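Local coordinates for hypothetical protein (Exiguobacterium sibiricum, PDB 2HKV) that is of unknown function but binds a nickel ion through three histidines of a helical bundle, consistent with a metal-dependent member of the DinB family, at residues A[8-13]-A[95-100]; A[21-26]-A[127-132]; A[45-50]-A[80-85]; A[55-60]-A[119-124]. All coordinates share one frame; numbering follows the deposited sequence.

In the fold
Four long helices, 4-26, 43-61, 82-98 and 114-138, form a bundle as in other DinB proteins, and each contact joins two. Helix 4-26 serves contacts 1 and 2, whose centres lie about 21 Å apart; helix 43-61 serves contacts 3 and 4, centres about 16 Å apart. Contact 3 falls within the span bounded by contact 1, on the far side of the chain's centre, whereas contacts 1 and 4 alternate along the sequence and touch through L9 and V13 on A122. Contacts 2, 3 and 4 each hold one nickel-binding histidine, H128, H49 and H124, so the metal ties helix 43-61 to helix 114-138. Contacts 1, 2 and 4 meet the second subunit.

Contact 1: residues A[8-13]-A[95-100]; sequences ALDRHV and DRLMAD
L97 carries its CG anti to the backbone N (chi1 178°) and L9 has its CG beside the backbone N (chi1 -77°), which brings methyl CD1 of L97 to within 3.7 Å of CD1 of L9. The same methyl of L97 lies 3.9 Å from L9 CB, so it rests alongside the base of the opposing leucine as well as against its end. The other branch, CD2 of L97, takes D10 from the backbone side, 3.8 Å from D10 N and 3.9 Å from D10 CB. M98, a selenomethionine bent at chi2, reaches round the border and sets its CE 4.1 Å from D10 CB, across that side chain at about a right angle. An alanine in place of L97 would probably leave L9 CD1 and the CB of D10 without their facing methyls and open a gap between the helices. L9 also packs on L118 and A122 of helix 114-138 and on Y93, which places the leucine pair beside the bundle core. No hydrogen bond crosses between 8-13 and 95-100, so helices 4-26 and 82-98 are joined by dispersion and apolar burial, with the exposed M98 at the border and the partly exposed D10 against it.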
loop_
_atom_site.group_PDB
_atom_site.type_symbol
_atom_site.label_atom_id
_atom_site.label_comp_id
_atom_site.label_asym_id
_atom_site.label_seq_id
_atom_site.Cartn_x
_atom_site.Cartn_y
_atom_site.Cartn_z
ATOM N N ALA A 8 14.730 5.682 2.037
ATOM C CA ALA A 8 13.642 4.731 2.344
ATOM C C ALA A 8 12.622 4.708 1.215
ATOM O O ALA A 8 12.194 3.652 0.736
ATOM C CB ALA A 8 12.982 5.141 3.563
ATOM N N LEU A 9 12.241 5.902 0.763
ATOM C CA LEU A 9 11.313 5.977 -0.349
ATOM C C LEU A 9 11.899 5.379 -1.628
ATOM O O LEU A 9 11.190 4.664 -2.311
ATOM C CB LEU A 9 10.773 7.384 -0.576
ATOM C CG LEU A 9 9.690 7.901 0.369
ATOM C CD1 LEU A 9 9.468 9.433 0.203
ATOM C CD2 LEU A 9 8.405 7.070 0.225
ATOM N N ASP A 10 13.144 5.720 -1.970
ATOM C CA ASP A 10 13.783 5.177 -3.167
ATOM C C ASP A 10 13.784 3.626 -3.089
ATOM O O ASP A 10 13.479 2.924 -4.065
ATOM C CB ASP A 10 15.177 5.748 -3.317
ATOM C CG ASP A 10 15.844 5.336 -4.603
ATOM O OD1 ASP A 10 15.306 5.665 -5.663
ATOM O OD2 ASP A 10 16.903 4.666 -4.554
ATOM N N ARG A 11 14.082 3.101 -1.920
ATOM C CA ARG A 11 14.115 1.621 -1.721
ATOM C C ARG A 11 12.735 0.975 -1.930
ATOM O O ARG A 11 12.567 0.073 -2.753
ATOM C CB ARG A 11 14.668 1.307 -0.337
ATOM C CG ARG A 11 14.649 -0.167 0.047
ATOM C CD ARG A 11 15.433 -0.445 1.289
ATOM N NE ARG A 11 15.301 -1.851 1.709
ATOM C CZ ARG A 11 16.121 -2.450 2.576
ATOM N NH1 ARG A 11 17.106 -1.800 3.119
ATOM N NH2 ARG A 11 15.936 -3.741 2.878
ATOM N N HIS A 12 11.763 1.439 -1.155
ATOM C CA HIS A 12 10.452 0.819 -1.083
ATOM C C HIS A 12 9.590 1.153 -2.269
ATOM O O HIS A 12 8.862 0.280 -2.786
ATOM C CB HIS A 12 9.792 1.116 0.292
ATOM C CG HIS A 12 10.494 0.440 1.428
ATOM N ND1 HIS A 12 10.278 -0.900 1.741
ATOM C CD2 HIS A 12 11.455 0.873 2.276
ATOM C CE1 HIS A 12 11.100 -1.248 2.717
ATOM N NE2 HIS A 12 11.837 -0.208 3.051
ATOM N N VAL A 13 9.663 2.378 -2.783
ATOM C CA VAL A 13 8.947 2.659 -4.022
ATOM C C VAL A 13 9.608 1.921 -5.206
ATOM O O VAL A 13 8.935 1.401 -6.091
ATOM C CB VAL A 13 8.769 4.178 -4.342
ATOM C CG1 VAL A 13 7.983 4.311 -5.639
ATOM C CG2 VAL A 13 8.035 4.918 -3.237
ATOM N N ASP A 95 13.028 12.062 -9.658
ATOM C CA ASP A 95 13.547 13.410 -9.776
ATOM C C ASP A 95 12.940 14.351 -8.734
ATOM O O ASP A 95 13.634 15.188 -8.170
ATOM C CB ASP A 95 13.233 13.944 -11.162
ATOM C CG ASP A 95 13.966 13.184 -12.276
ATOM O OD1 ASP A 95 14.870 12.345 -11.976
ATOM O OD2 ASP A 95 13.632 13.450 -13.463
ATOM N N ARG A 96 11.636 14.213 -8.488
ATOM C CA ARG A 96 10.958 15.012 -7.455
ATOM C C ARG A 96 11.440 14.603 -6.044
ATOM O O ARG A 96 11.557 15.425 -5.110
ATOM C CB ARG A 96 9.438 14.895 -7.581
ATOM C CG ARG A 96 8.845 15.488 -8.885
ATOM C CD ARG A 96 9.738 16.535 -9.501
ATOM N NE ARG A 96 9.273 17.046 -10.790
ATOM C CZ ARG A 96 9.370 16.429 -11.972
ATOM N NH1 ARG A 96 9.865 15.207 -12.094
ATOM N NH2 ARG A 96 8.935 17.060 -13.058
ATOM N N LEU A 97 11.729 13.328 -5.918
ATOM C CA LEU A 97 12.145 12.768 -4.644
ATOM C C LEU A 97 13.379 13.468 -4.162
ATOM O O LEU A 97 13.465 13.827 -3.012
ATOM C CB LEU A 97 12.378 11.268 -4.774
ATOM C CG LEU A 97 12.862 10.476 -3.544
ATOM C CD1 LEU A 97 11.882 10.657 -2.374
ATOM C CD2 LEU A 97 13.048 9.009 -3.881
HETATM N N MSE A 98 14.303 13.712 -5.074
HETATM C CA MSE A 98 15.592 14.257 -4.720
HETATM C C MSE A 98 15.615 15.778 -4.705
HETATM O O MSE A 98 16.361 16.368 -3.957
HETATM C CB MSE A 98 16.636 13.715 -5.680
HETATM C CG MSE A 98 16.642 12.195 -5.709
HETATM SE SE MSE A 98 17.054 11.357 -3.943
HETATM C CE MSE A 98 16.572 9.408 -4.353
ATOM N N ALA A 99 14.762 16.410 -5.487
ATOM C CA ALA A 99 14.721 17.865 -5.579
ATOM C C ALA A 99 13.624 18.482 -4.689
ATOM O O ALA A 99 12.478 18.018 -4.672
ATOM C CB ALA A 99 14.473 18.232 -7.001
ATOM N N ASP A 100 13.965 19.541 -3.958
ATOM C CA ASP A 100 12.947 20.317 -3.218
ATOM C C ASP A 100 11.916 20.872 -4.209
ATOM O O ASP A 100 12.215 21.852 -4.923
ATOM C CB ASP A 100 13.587 21.487 -2.423
ATOM C CG ASP A 100 12.547 22.476 -1.871
#

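Contact 2: residues A[21-26]-A[127-132]; sequences RDLIRL and HHRSQL. With NI (nickel (II) ion), chain B.
L23 leads the contact from helix 4-26, its CB 3.9 Å from CD2 of L132 and its CD1 4.1 Å from CG of R129, whose chain it crosses at about a right angle. Only the aliphatic part of R129 is used here: the chain bends at chi3 and carries the guanidinium to T19 OG1 and the carbonyl of L147. Next in sequence, I24 adds CG1 at 4.3 Å from the same CD2 of L132, so this one methyl is shared by two residues of 21-26. The two segments run nearly parallel, at 27° with axes 10.9 Å apart, as first and last helices of an up-down-down-up four-helix bundle. The far side of 127-132 bears H128, which binds nickel through NE2 at 2.1 Å. Its ND1 donates to Q131 OE1 at 2.8 Å, with the oxygen in the ring plane, and Y135 OH engages the amide nitrogen of Q131. One face of the H128 ring lies under CD2 of H127, 3.5 Å above its centre.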
loop_
_atom_site.group_PDB
_atom_site.type_symbol
_atom_site.label_atom_id
_atom_site.label_comp_id
_atom_site.label_asym_id
_atom_site.label_seq_id
_atom_site.Cartn_x
_atom_site.Cartn_y
_atom_site.Cartn_z
ATOM N N ARG A 21 6.229 -4.007 -12.478
ATOM C CA ARG A 21 6.720 -4.251 -13.830
ATOM C C ARG A 21 6.643 -5.760 -14.108
ATOM O O ARG A 21 6.179 -6.183 -15.161
ATOM C CB ARG A 21 8.148 -3.701 -14.001
ATOM C CG ARG A 21 8.570 -3.520 -15.402
ATOM C CD ARG A 21 10.081 -3.237 -15.495
ATOM N NE ARG A 21 10.415 -1.983 -14.815
ATOM C CZ ARG A 21 11.420 -1.807 -13.959
ATOM N NH1 ARG A 21 12.254 -2.797 -13.641
ATOM N NH2 ARG A 21 11.609 -0.607 -13.420
ATOM N N ASP A 22 7.066 -6.578 -13.140
ATOM C CA ASP A 22 7.049 -8.026 -13.325
ATOM C C ASP A 22 5.626 -8.526 -13.477
ATOM O O ASP A 22 5.347 -9.373 -14.346
ATOM C CB ASP A 22 7.710 -8.737 -12.156
ATOM C CG ASP A 22 9.213 -8.480 -12.085
ATOM O OD1 ASP A 22 9.838 -8.231 -13.163
ATOM O OD2 ASP A 22 9.766 -8.543 -10.947
ATOM N N LEU A 23 4.711 -7.979 -12.667
ATOM C CA LEU A 23 3.310 -8.424 -12.740
ATOM C C LEU A 23 2.707 -8.110 -14.103
ATOM O O LEU A 23 2.050 -8.961 -14.677
ATOM C CB LEU A 23 2.432 -7.802 -11.630
ATOM C CG LEU A 23 2.603 -8.311 -10.186
ATOM C CD1 LEU A 23 1.742 -7.452 -9.225
ATOM C CD2 LEU A 23 2.194 -9.785 -10.058
ATOM N N ILE A 24 2.956 -6.903 -14.602
ATOM C CA ILE A 24 2.429 -6.469 -15.883
ATOM C C ILE A 24 2.935 -7.421 -16.950
ATOM O O ILE A 24 2.146 -7.880 -17.765
ATOM C CB ILE A 24 2.772 -4.958 -16.182
ATOM C CG1 ILE A 24 1.964 -4.050 -15.242
ATOM C CG2 ILE A 24 2.523 -4.593 -17.668
ATOM C CD1 ILE A 24 2.386 -2.576 -15.257
ATOM N N ARG A 25 4.223 -7.801 -16.889
ATOM C CA ARG A 25 4.767 -8.759 -17.875
ATOM C C ARG A 25 4.168 -10.181 -17.805
ATOM O O ARG A 25 4.339 -10.976 -18.735
ATOM C CB ARG A 25 6.282 -8.814 -17.768
ATOM C CG ARG A 25 6.977 -7.528 -18.181
ATOM C CD ARG A 25 8.391 -7.542 -17.622
ATOM N NE ARG A 25 9.228 -6.493 -18.186
ATOM C CZ ARG A 25 10.312 -5.982 -17.594
ATOM N NH1 ARG A 25 10.705 -6.403 -16.387
ATOM N NH2 ARG A 25 11.006 -5.027 -18.206
ATOM N N LEU A 26 3.444 -10.504 -16.742
ATOM C CA LEU A 26 2.787 -11.804 -16.637
ATOM C C LEU A 26 1.477 -11.824 -17.387
ATOM O O LEU A 26 1.020 -12.867 -17.820
ATOM C CB LEU A 26 2.570 -12.200 -15.164
ATOM C CG LEU A 26 3.832 -12.341 -14.302
ATOM C CD1 LEU A 26 3.464 -12.925 -12.939
ATOM C CD2 LEU A 26 4.851 -13.216 -14.991
ATOM N N HIS A 127 -1.297 0.159 -2.747
ATOM C CA HIS A 127 -2.751 -0.121 -2.817
ATOM C C HIS A 127 -3.125 -0.811 -4.150
ATOM O O HIS A 127 -3.782 -1.841 -4.181
ATOM C CB HIS A 127 -3.534 1.188 -2.621
ATOM C CG HIS A 127 -5.022 1.080 -2.843
ATOM N ND1 HIS A 127 -5.879 0.577 -1.888
ATOM C CD2 HIS A 127 -5.789 1.382 -3.920
ATOM C CE1 HIS A 127 -7.121 0.600 -2.355
ATOM N NE2 HIS A 127 -7.099 1.072 -3.591
ATOM N N HIS A 128 -2.726 -0.215 -5.271
ATOM C CA HIS A 128 -3.102 -0.774 -6.525
ATOM C C HIS A 128 -2.261 -1.942 -6.975
ATOM O O HIS A 128 -2.785 -2.775 -7.732
ATOM C CB HIS A 128 -3.189 0.274 -7.630
ATOM C CG HIS A 128 -4.277 1.269 -7.432
ATOM N ND1 HIS A 128 -5.614 0.929 -7.486
ATOM C CD2 HIS A 128 -4.227 2.599 -7.243
ATOM C CE1 HIS A 128 -6.331 2.039 -7.336
ATOM N NE2 HIS A 128 -5.513 3.057 -7.111
ATOM N N ARG A 129 -1.002 -2.057 -6.548
ATOM C CA ARG A 129 -0.221 -3.262 -6.832
ATOM C C ARG A 129 -0.955 -4.476 -6.223
ATOM O O ARG A 129 -1.086 -5.569 -6.834
ATOM C CB ARG A 129 1.149 -3.167 -6.228
ATOM C CG ARG A 129 2.075 -4.321 -6.649
ATOM C CD ARG A 129 3.408 -4.347 -5.909
ATOM N NE ARG A 129 3.224 -4.653 -4.487
ATOM C CZ ARG A 129 4.172 -5.140 -3.700
ATOM N NH1 ARG A 129 5.391 -5.337 -4.154
ATOM N NH2 ARG A 129 3.894 -5.356 -2.425
ATOM N N SER A 130 -1.455 -4.300 -4.992
ATOM C CA SER A 130 -2.242 -5.347 -4.315
ATOM C C SER A 130 -3.487 -5.716 -5.112
ATOM O O SER A 130 -3.817 -6.939 -5.296
ATOM C CB SER A 130 -2.645 -4.892 -2.914
ATOM O OG SER A 130 -3.186 -5.971 -2.167
ATOM N N GLN A 131 -4.202 -4.701 -5.596
ATOM C CA GLN A 131 -5.398 -4.940 -6.407
ATOM C C GLN A 131 -5.047 -5.813 -7.622
ATOM O O GLN A 131 -5.764 -6.811 -7.922
ATOM C CB GLN A 131 -5.943 -3.627 -6.903
ATOM C CG GLN A 131 -7.268 -3.714 -7.564
ATOM C CD GLN A 131 -7.868 -2.345 -7.826
ATOM O OE1 GLN A 131 -7.261 -1.318 -7.529
ATOM N NE2 GLN A 131 -9.107 -2.326 -8.373
ATOM N N LEU A 132 -3.974 -5.435 -8.324
ATOM C CA LEU A 132 -3.562 -6.157 -9.543
ATOM C C LEU A 132 -3.213 -7.566 -9.168
ATOM O O LEU A 132 -3.623 -8.524 -9.860
ATOM C CB LEU A 132 -2.390 -5.469 -10.280
ATOM C CG LEU A 132 -1.920 -6.192 -11.558
ATOM C CD1 LEU A 132 -3.098 -6.392 -12.609
ATOM C CD2 LEU A 132 -0.669 -5.444 -12.105
HETATM NI NI NI B . -6.042 5.038 -7.309
HETATM O O HOH W 1 -8.125 4.486 -7.966
HETATM O O HOH W 2 -6.753 6.984 -7.446
#

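Contact 3: residues A[45-50]-A[80-85]. With NI (nickel (II) ion), chain B.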
loop_
_atom_site.group_PDB
_atom_site.type_symbol
_atom_site.label_atom_id
_atom_site.label_comp_id
_atom_site.label_asym_id
_atom_site.label_seq_id
_atom_site.Cartn_x
_atom_site.Cartn_y
_atom_site.Cartn_z
ATOM N N GLU A 45 -7.311 -1.520 -17.059
ATOM C CA GLU A 45 -7.524 -0.209 -16.445
ATOM C C GLU A 45 -6.761 -0.029 -15.107
ATOM O O GLU A 45 -6.250 1.040 -14.842
ATOM C CB GLU A 45 -9.018 0.069 -16.258
ATOM C CG GLU A 45 -9.796 0.287 -17.552
ATOM C CD GLU A 45 -11.331 0.219 -17.357
ATOM O OE1 GLU A 45 -11.821 -0.114 -16.255
ATOM O OE2 GLU A 45 -12.076 0.469 -18.347
ATOM N N VAL A 46 -6.670 -1.090 -14.296
ATOM C CA VAL A 46 -5.799 -1.080 -13.108
ATOM C C VAL A 46 -4.357 -0.839 -13.497
ATOM O O VAL A 46 -3.668 -0.022 -12.895
ATOM C CB VAL A 46 -5.904 -2.358 -12.299
ATOM C CG1 VAL A 46 -5.079 -2.246 -10.980
ATOM C CG2 VAL A 46 -7.330 -2.571 -11.872
ATOM N N ALA A 47 -3.886 -1.599 -14.494
ATOM C CA ALA A 47 -2.536 -1.467 -14.998
ATOM C C ALA A 47 -2.177 -0.083 -15.485
ATOM O O ALA A 47 -1.102 0.389 -15.171
ATOM C CB ALA A 47 -2.221 -2.530 -16.086
ATOM N N VAL A 48 -3.048 0.572 -16.250
ATOM C CA VAL A 48 -2.767 1.925 -16.709
ATOM C C VAL A 48 -2.674 2.927 -15.519
ATOM O O VAL A 48 -1.816 3.816 -15.515
ATOM C CB VAL A 48 -3.839 2.419 -17.728
ATOM C CG1 VAL A 48 -3.603 3.885 -18.119
ATOM C CG2 VAL A 48 -3.867 1.508 -18.971
ATOM N N HIS A 49 -3.583 2.803 -14.558
ATOM C CA HIS A 49 -3.613 3.707 -13.377
ATOM C C HIS A 49 -2.289 3.521 -12.628
ATOM O O HIS A 49 -1.630 4.496 -12.274
ATOM C CB HIS A 49 -4.854 3.383 -12.522
ATOM C CG HIS A 49 -5.025 4.202 -11.256
ATOM N ND1 HIS A 49 -5.049 5.570 -11.240
ATOM C CD2 HIS A 49 -5.297 3.813 -9.977
ATOM C CE1 HIS A 49 -5.302 5.998 -10.009
ATOM N NE2 HIS A 49 -5.404 4.953 -9.199
ATOM N N LEU A 50 -1.880 2.265 -12.417
ATOM C CA LEU A 50 -0.564 1.975 -11.798
ATOM C C LEU A 50 0.636 2.593 -12.572
ATOM O O LEU A 50 1.578 3.174 -11.983
ATOM C CB LEU A 50 -0.376 0.476 -11.695
ATOM C CG LEU A 50 -0.863 -0.266 -10.462
ATOM C CD1 LEU A 50 -1.000 -1.800 -10.805
ATOM C CD2 LEU A 50 0.093 0.001 -9.261
ATOM N N GLU A 80 1.131 -2.522 -24.788
ATOM C CA GLU A 80 2.550 -2.706 -25.103
ATOM C C GLU A 80 3.446 -1.556 -24.625
ATOM O O GLU A 80 4.660 -1.697 -24.590
ATOM C CB GLU A 80 2.739 -2.958 -26.614
ATOM C CG GLU A 80 2.272 -1.815 -27.527
ATOM C CD GLU A 80 0.832 -1.974 -28.072
ATOM O OE1 GLU A 80 -0.081 -2.452 -27.337
ATOM O OE2 GLU A 80 0.621 -1.589 -29.251
ATOM N N GLN A 81 2.861 -0.417 -24.259
ATOM C CA GLN A 81 3.648 0.710 -23.731
ATOM C C GLN A 81 3.615 0.824 -22.199
ATOM O O GLN A 81 4.223 1.720 -21.634
ATOM C CB GLN A 81 3.139 2.012 -24.313
ATOM C CG GLN A 81 3.161 2.064 -25.824
ATOM C CD GLN A 81 2.109 3.010 -26.400
ATOM O OE1 GLN A 81 1.080 3.307 -25.767
ATOM N NE2 GLN A 81 2.360 3.475 -27.624
ATOM N N LEU A 82 2.910 -0.088 -21.541
ATOM C CA LEU A 82 2.670 0.015 -20.096
ATOM C C LEU A 82 3.941 0.035 -19.304
ATOM O O LEU A 82 4.101 0.881 -18.424
ATOM C CB LEU A 82 1.733 -1.095 -19.596
ATOM C CG LEU A 82 0.256 -0.787 -19.808
ATOM C CD1 LEU A 82 -0.570 -1.989 -19.453
ATOM C CD2 LEU A 82 -0.140 0.408 -18.944
ATOM N N VAL A 83 4.861 -0.881 -19.582
ATOM C CA VAL A 83 6.113 -0.891 -18.820
ATOM C C VAL A 83 6.875 0.399 -19.063
ATOM O O VAL A 83 7.375 1.015 -18.118
ATOM C CB VAL A 83 6.992 -2.120 -19.109
ATOM C CG1 VAL A 83 8.382 -1.946 -18.460
ATOM C CG2 VAL A 83 6.312 -3.364 -18.588
ATOM N N ASP A 84 6.981 0.801 -20.323
ATOM C CA ASP A 84 7.669 2.037 -20.690
ATOM C C ASP A 84 7.086 3.201 -19.932
ATOM O O ASP A 84 7.819 4.075 -19.483
ATOM C CB ASP A 84 7.550 2.318 -22.187
ATOM C CG ASP A 84 8.460 1.431 -23.037
ATOM O OD1 ASP A 84 9.316 0.705 -22.456
ATOM O OD2 ASP A 84 8.324 1.470 -24.291
ATOM N N ARG A 85 5.762 3.199 -19.787
ATOM C CA ARG A 85 5.052 4.259 -19.082
ATOM C C ARG A 85 5.304 4.276 -17.583
ATOM O O ARG A 85 5.549 5.315 -17.021
ATOM C CB ARG A 85 3.525 4.185 -19.374
ATOM C CG ARG A 85 2.762 5.444 -18.962
ATOM C CD ARG A 85 3.522 6.648 -19.501
ATOM N NE ARG A 85 2.901 7.932 -19.272
ATOM C CZ ARG A 85 3.195 8.769 -18.281
ATOM N NH1 ARG A 85 4.148 8.496 -17.357
ATOM N NH2 ARG A 85 2.506 9.916 -18.225
HETATM NI NI NI B . -6.042 5.038 -7.309
HETATM O O HOH W 1 -8.125 4.486 -7.966
HETATM O O HOH W 2 -6.753 6.984 -7.446
#
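L82 pushes its forked end into the surface of helix 43-61 between A47 and V48. With CG beside the backbone N (chi1 -82°) and chi2 extended, the two methyls part: CD1 meets CB of A47 at 3.8 Å, while CD2 comes down on V48, 3.8 Å from its CA and 3.9 Å from its CG2. V48 holds CG1 anti to its own backbone N (chi1 175°), which leaves CG2 beside that nitrogen and puts it against L82 CD2; the two side chains cross at about a right angle. V48 CA and L82 CA make the closest backbone approach, 6.7 Å; the small A47 probably helps. No hydrogen bond spans the segments. H49 leaves the helix on the other side, its ring swung anti to the backbone N (chi1 179°), and places NE2 2.0 Å from the nickel, which also binds water 2 at 2.1 Å and water 1 at 2.2 Å, with H124 and H128 completing the histidine set. One turn of helix thus has an apolar face toward L82 and a metal-binding face turned from it. L82 stands at the start of helix 82-98 and touches I24 of helix 4-26 and the loop residues W32 and V77. On the side of helix 114-138, V46 packs on Q131 and Y135, and L50 on L125 and H128.

Contact 4: residues A[55-60]-A[119-124]; sequences EADLRI and LEAAVH. With NI (nickel (II) ion), chain B.
D57 drives its carboxylate straight into helix 114-138, where OD2 accepts a hydrogen bond from H124 ND1 at 2.8 Å. The bond is nearly straight (169°), reaches the syn lone pair of OD2 and lies in the ring plane, the carboxylate and imidazole planes 11° apart. E120, bent at chi2, brings OE1 across D57 to 2.7 Å from the same OD2; though partly exposed and packed on H12 of the second subunit, it belongs to this tight cluster. This is a His-carboxylate second shell: H124 NE2 binds the nickel at 2.1 Å, and D57 fixes the ring's rotation from behind, bridging segments 55-60 and 119-124, roughly antiparallel (150°, axes 9.4 Å apart). A leucine in place of D57 would probably leave H124 ND1 without its acceptor and the ring freer to turn. Looser is A121, its CB 4.1 Å from CB of D57. Turned from 119-124, toward helices 66-73 and 82-98, the partly exposed R59 grips E55 OE2 side-on through NE and NH2, while E55 OE1 pairs with R85.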
loop_
_atom_site.group_PDB
_atom_site.type_symbol
_atom_site.label_atom_id
_atom_site.label_comp_id
_atom_site.label_asym_id
_atom_site.label_seq_id
_atom_site.Cartn_x
_atom_site.Cartn_y
_atom_site.Cartn_z
ATOM N N GLU A 55 3.408 9.817 -11.255
ATOM C CA GLU A 55 3.542 11.159 -11.851
ATOM C C GLU A 55 2.264 11.958 -11.635
ATOM O O GLU A 55 2.316 13.115 -11.227
ATOM C CB GLU A 55 3.923 11.015 -13.322
ATOM C CG GLU A 55 3.921 12.267 -14.126
ATOM C CD GLU A 55 4.500 12.101 -15.523
ATOM O OE1 GLU A 55 5.104 11.044 -15.848
ATOM O OE2 GLU A 55 4.340 13.055 -16.324
ATOM N N ALA A 56 1.111 11.323 -11.866
ATOM C CA ALA A 56 -0.200 11.938 -11.691
ATOM C C ALA A 56 -0.296 12.542 -10.312
ATOM O O ALA A 56 -0.620 13.720 -10.158
ATOM C CB ALA A 56 -1.395 10.901 -11.962
ATOM N N ASP A 57 0.026 11.761 -9.283
ATOM C CA ASP A 57 -0.154 12.279 -7.946
ATOM C C ASP A 57 0.733 13.474 -7.691
ATOM O O ASP A 57 0.338 14.380 -6.973
ATOM C CB ASP A 57 0.098 11.203 -6.877
ATOM C CG ASP A 57 -1.010 10.130 -6.819
ATOM O OD1 ASP A 57 -1.903 10.020 -7.734
ATOM O OD2 ASP A 57 -0.993 9.323 -5.846
ATOM N N LEU A 58 1.940 13.481 -8.228
ATOM C CA LEU A 58 2.847 14.581 -7.947
ATOM C C LEU A 58 2.471 15.821 -8.732
ATOM O O LEU A 58 2.683 16.918 -8.244
ATOM C CB LEU A 58 4.313 14.174 -8.187
ATOM C CG LEU A 58 4.885 13.166 -7.158
ATOM C CD1 LEU A 58 6.346 12.973 -7.410
ATOM C CD2 LEU A 58 4.665 13.614 -5.753
ATOM N N ARG A 59 1.895 15.642 -9.916
ATOM C CA ARG A 59 1.331 16.751 -10.685
ATOM C C ARG A 59 0.143 17.376 -9.966
ATOM O O ARG A 59 0.035 18.626 -9.874
ATOM C CB ARG A 59 0.912 16.251 -12.075
ATOM C CG ARG A 59 2.085 15.962 -12.995
ATOM C CD ARG A 59 1.729 15.705 -14.472
ATOM N NE ARG A 59 2.969 15.507 -15.224
ATOM C CZ ARG A 59 3.634 16.456 -15.873
ATOM N NH1 ARG A 59 3.168 17.689 -15.948
ATOM N NH2 ARG A 59 4.782 16.159 -16.468
ATOM N N ILE A 60 -0.785 16.534 -9.520
ATOM C CA ILE A 60 -1.865 16.977 -8.648
ATOM C C ILE A 60 -1.311 17.801 -7.473
ATOM O O ILE A 60 -1.908 18.830 -7.127
ATOM C CB ILE A 60 -2.723 15.777 -8.158
ATOM C CG1 ILE A 60 -3.611 15.276 -9.310
ATOM C CG2 ILE A 60 -3.543 16.139 -6.898
ATOM C CD1 ILE A 60 -3.955 13.764 -9.214
ATOM N N LEU A 119 5.036 10.382 0.187
ATOM C CA LEU A 119 4.529 9.176 0.857
ATOM C C LEU A 119 3.149 8.756 0.309
ATOM O O LEU A 119 2.887 7.539 0.138
ATOM C CB LEU A 119 4.467 9.359 2.377
ATOM C CG LEU A 119 3.836 8.233 3.223
ATOM C CD1 LEU A 119 4.531 6.887 2.978
ATOM C CD2 LEU A 119 3.894 8.656 4.705
ATOM N N GLU A 120 2.255 9.711 0.006
ATOM C CA GLU A 120 0.933 9.382 -0.502
ATOM C C GLU A 120 1.037 8.603 -1.793
ATOM O O GLU A 120 0.305 7.642 -1.987
ATOM C CB GLU A 120 0.108 10.654 -0.710
ATOM C CG GLU A 120 -1.374 10.462 -1.100
ATOM C CD GLU A 120 -1.578 10.000 -2.554
ATOM O OE1 GLU A 120 -0.738 10.351 -3.406
ATOM O OE2 GLU A 120 -2.571 9.304 -2.875
ATOM N N ALA A 121 1.986 8.952 -2.650
ATOM C CA ALA A 121 2.046 8.330 -3.959
ATOM C C ALA A 121 2.568 6.912 -3.706
ATOM O O ALA A 121 2.147 5.986 -4.383
ATOM C CB ALA A 121 2.978 9.100 -4.869
ATOM N N ALA A 122 3.496 6.749 -2.764
ATOM C CA ALA A 122 4.019 5.422 -2.394
ATOM C C ALA A 122 2.900 4.427 -1.941
ATOM O O ALA A 122 2.755 3.313 -2.467
ATOM C CB ALA A 122 5.142 5.532 -1.312
ATOM N N VAL A 123 2.111 4.834 -0.962
ATOM C CA VAL A 123 1.045 3.983 -0.464
ATOM C C VAL A 123 -0.055 3.792 -1.489
ATOM O O VAL A 123 -0.671 2.744 -1.522
ATOM C CB VAL A 123 0.460 4.470 0.919
ATOM C CG1 VAL A 123 1.566 4.457 1.974
ATOM C CG2 VAL A 123 -0.195 5.849 0.849
ATOM N N HIS A 124 -0.308 4.787 -2.343
ATOM C CA HIS A 124 -1.233 4.602 -3.467
ATOM C C HIS A 124 -0.754 3.528 -4.471
ATOM O O HIS A 124 -1.512 2.635 -4.884
ATOM C CB HIS A 124 -1.442 5.989 -4.119
ATOM C CG HIS A 124 -2.520 6.032 -5.118
ATOM N ND1 HIS A 124 -2.640 7.060 -6.011
ATOM C CD2 HIS A 124 -3.525 5.173 -5.377
ATOM C CE1 HIS A 124 -3.680 6.837 -6.781
ATOM N NE2 HIS A 124 -4.229 5.707 -6.396
HETATM NI NI NI B . -6.042 5.038 -7.309
HETATM O O HOH W 1 -8.125 4.486 -7.966
HETATM O O HOH W 2 -6.753 6.984 -7.446
#